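Putative periplasmic protein (Wolinella succinogenes, PDB 3KN3) has a periplasmic binding protein fold and probably captures small solutes, possibly tungstate, for ABC-type transport; it has been seen to hold glutathione. Local coordinates at residues T171-G174 / T175-Y179. Sequence-based numbering, arbitrary orientation.
Sequences TDRG and TFIKY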
loop_
_atom_site.group_PDB
_atom_site.type_symbol
_atom_site.label_atom_id
_atom_site.label_comp_id
_atom_site.label_asym_id
_atom_site.label_seq_id
_atom_site.Cartn_x
_atom_site.Cartn_y
_atom_site.Cartn_z
ATOM N N THR A 171 6.584 -7.954 3.059
ATOM C CA THR A 171 5.166 -7.904 3.382
ATOM C C THR A 171 4.775 -6.534 3.897
ATOM O O THR A 171 5.602 -5.793 4.425
ATOM C CB THR A 171 4.784 -8.946 4.443
ATOM O OG1 THR A 171 3.400 -8.801 4.765
ATOM C CG2 THR A 171 5.604 -8.743 5.711
ATOM N N ASP A 172 3.507 -6.191 3.731
ATOM C CA ASP A 172 2.989 -4.989 4.350
ATOM C C ASP A 172 2.999 -5.204 5.862
ATOM O O ASP A 172 2.922 -6.334 6.348
ATOM C CB ASP A 172 1.573 -4.713 3.860
ATOM C CG ASP A 172 0.613 -5.803 4.255
ATOM O OD1 ASP A 172 0.507 -6.815 3.517
ATOM O OD2 ASP A 172 -0.012 -5.651 5.322
ATOM N N ARG A 173 3.097 -4.110 6.603
ATOM C CA ARG A 173 3.210 -4.179 8.052
ATOM C C ARG A 173 1.950 -4.757 8.694
ATOM O O ARG A 173 2.025 -5.501 9.666
ATOM C CB ARG A 173 3.505 -2.788 8.613
ATOM C CG ARG A 173 3.739 -2.774 10.095
ATOM C CD ARG A 173 4.058 -1.384 10.576
ATOM N NE ARG A 173 5.312 -0.872 10.027
ATOM C CZ ARG A 173 6.485 -0.991 10.641
ATOM N NH1 ARG A 173 6.552 -1.621 11.811
ATOM N NH2 ARG A 173 7.589 -0.484 10.091
ATOM N N GLY A 174 0.794 -4.408 8.146
ATOM C CA GLY A 174 -0.471 -4.886 8.678
ATOM C C GLY A 174 -0.560 -6.400 8.750
ATOM O O GLY A 174 -0.955 -6.952 9.776
ATOM N N THR A 175 -0.190 -7.081 7.669
ATOM C CA THR A 175 -0.269 -8.535 7.654
ATOM C C THR A 175 0.729 -9.130 8.627
ATOM O O THR A 175 0.443 -10.137 9.272
ATOM C CB THR A 175 0.017 -9.113 6.272
ATOM O OG1 THR A 175 -0.713 -8.378 5.283
ATOM C CG2 THR A 175 -0.378 -10.581 6.224
ATOM N N PHE A 176 1.900 -8.513 8.738
ATOM C CA PHE A 176 2.908 -9.043 9.648
ATOM C C PHE A 176 2.413 -8.966 11.078
ATOM O O PHE A 176 2.660 -9.869 11.880
ATOM C CB PHE A 176 4.254 -8.322 9.518
ATOM C CG PHE A 176 5.312 -8.861 10.446
ATOM C CD1 PHE A 176 5.748 -10.172 10.325
ATOM C CD2 PHE A 176 5.859 -8.065 11.438
ATOM C CE1 PHE A 176 6.709 -10.683 11.177
ATOM C CE2 PHE A 176 6.829 -8.564 12.289
ATOM C CZ PHE A 176 7.253 -9.879 12.161
ATOM N N ILE A 177 1.709 -7.886 11.397
ATOM C CA ILE A 177 1.083 -7.767 12.706
ATOM C C ILE A 177 0.110 -8.914 12.964
ATOM O O ILE A 177 0.141 -9.539 14.025
ATOM C CB ILE A 177 0.357 -6.441 12.850
ATOM C CG1 ILE A 177 1.349 -5.379 13.326
ATOM C CG2 ILE A 177 -0.779 -6.592 13.845
ATOM C CD1 ILE A 177 1.178 -4.032 12.662
ATOM N N LYS A 178 -0.745 -9.188 11.983
ATOM C CA LYS A 178 -1.646 -10.328 12.041
ATOM C C LYS A 178 -0.853 -11.618 12.217
ATOM O O LYS A 178 -1.097 -12.370 13.154
ATOM C CB LYS A 178 -2.527 -10.387 10.791
ATOM C CG LYS A 178 -3.298 -9.095 10.538
ATOM C CD LYS A 178 -4.123 -9.156 9.254
ATOM C CE LYS A 178 -4.702 -7.785 8.894
ATOM N NZ LYS A 178 -5.466 -7.790 7.605
ATOM N N TYR A 179 0.109 -11.863 11.332
ATOM C CA TYR A 179 0.970 -13.033 11.476
ATOM C C TYR A 179 1.522 -13.131 12.904
ATOM O O TYR A 179 1.636 -14.224 13.457
ATOM C CB TYR A 179 2.120 -13.025 10.449
ATOM C CG TYR A 179 3.075 -14.217 10.563
ATOM C CD1 TYR A 179 2.814 -15.412 9.896
ATOM C CD2 TYR A 179 4.235 -14.146 11.340
ATOM C CE1 TYR A 179 3.680 -16.504 9.998
ATOM C CE2 TYR A 179 5.109 -15.239 11.450
ATOM C CZ TYR A 179 4.827 -16.412 10.772
ATOM O OH TYR A 179 5.675 -17.504 10.869
#
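Asp172 reaches forward to Thr175 with both carboxylate oxygens, a worked example of an N-cap where a β-strand hands over to an α-helix, here strand 168-172 and helix 173-182 in one lobe of a periplasmic binding protein fold. The two side chains meet at about a right angle. Thr175 OG1 donates a hydrogen bond to Asp172 OD1 at 2.7 Å, on the syn lone pair, while Thr175 N donates to Asp172 OD2 at 2.8 Å from above the carboxylate plane, 37° out of it. With CG lying between the backbone N and the carbonyl carbon (chi1 63°), this torsion brings the carboxylate to the amide and hydroxyl of Thr175, and the two bonds together limit its rotation. The helix start probably stabilises its negative charge. The Asp172 side chain also lies near Thr126 and Asn201, residues that contact glutathione in a structure of this protein, so the cap probably borders the ligand site.

On the strand side, Thr171 OG1 donates to Asp172 O (3.0 Å), in the carbonyl plane, and passes Thr175 CB at 3.7 Å. The same Asp172 carbonyl receives a weak bond from Phe176 N. Arg173 carries its guanidinium group to salt bridges with Glu194 and Asp85; near the backbone, Arg173 CG touches Ile177 CD1 at 3.8 Å. Lys178, one turn on from Gly174, lays its methylene chain beside that residue's carbonyl, with CG 3.3 Å from Gly174 O.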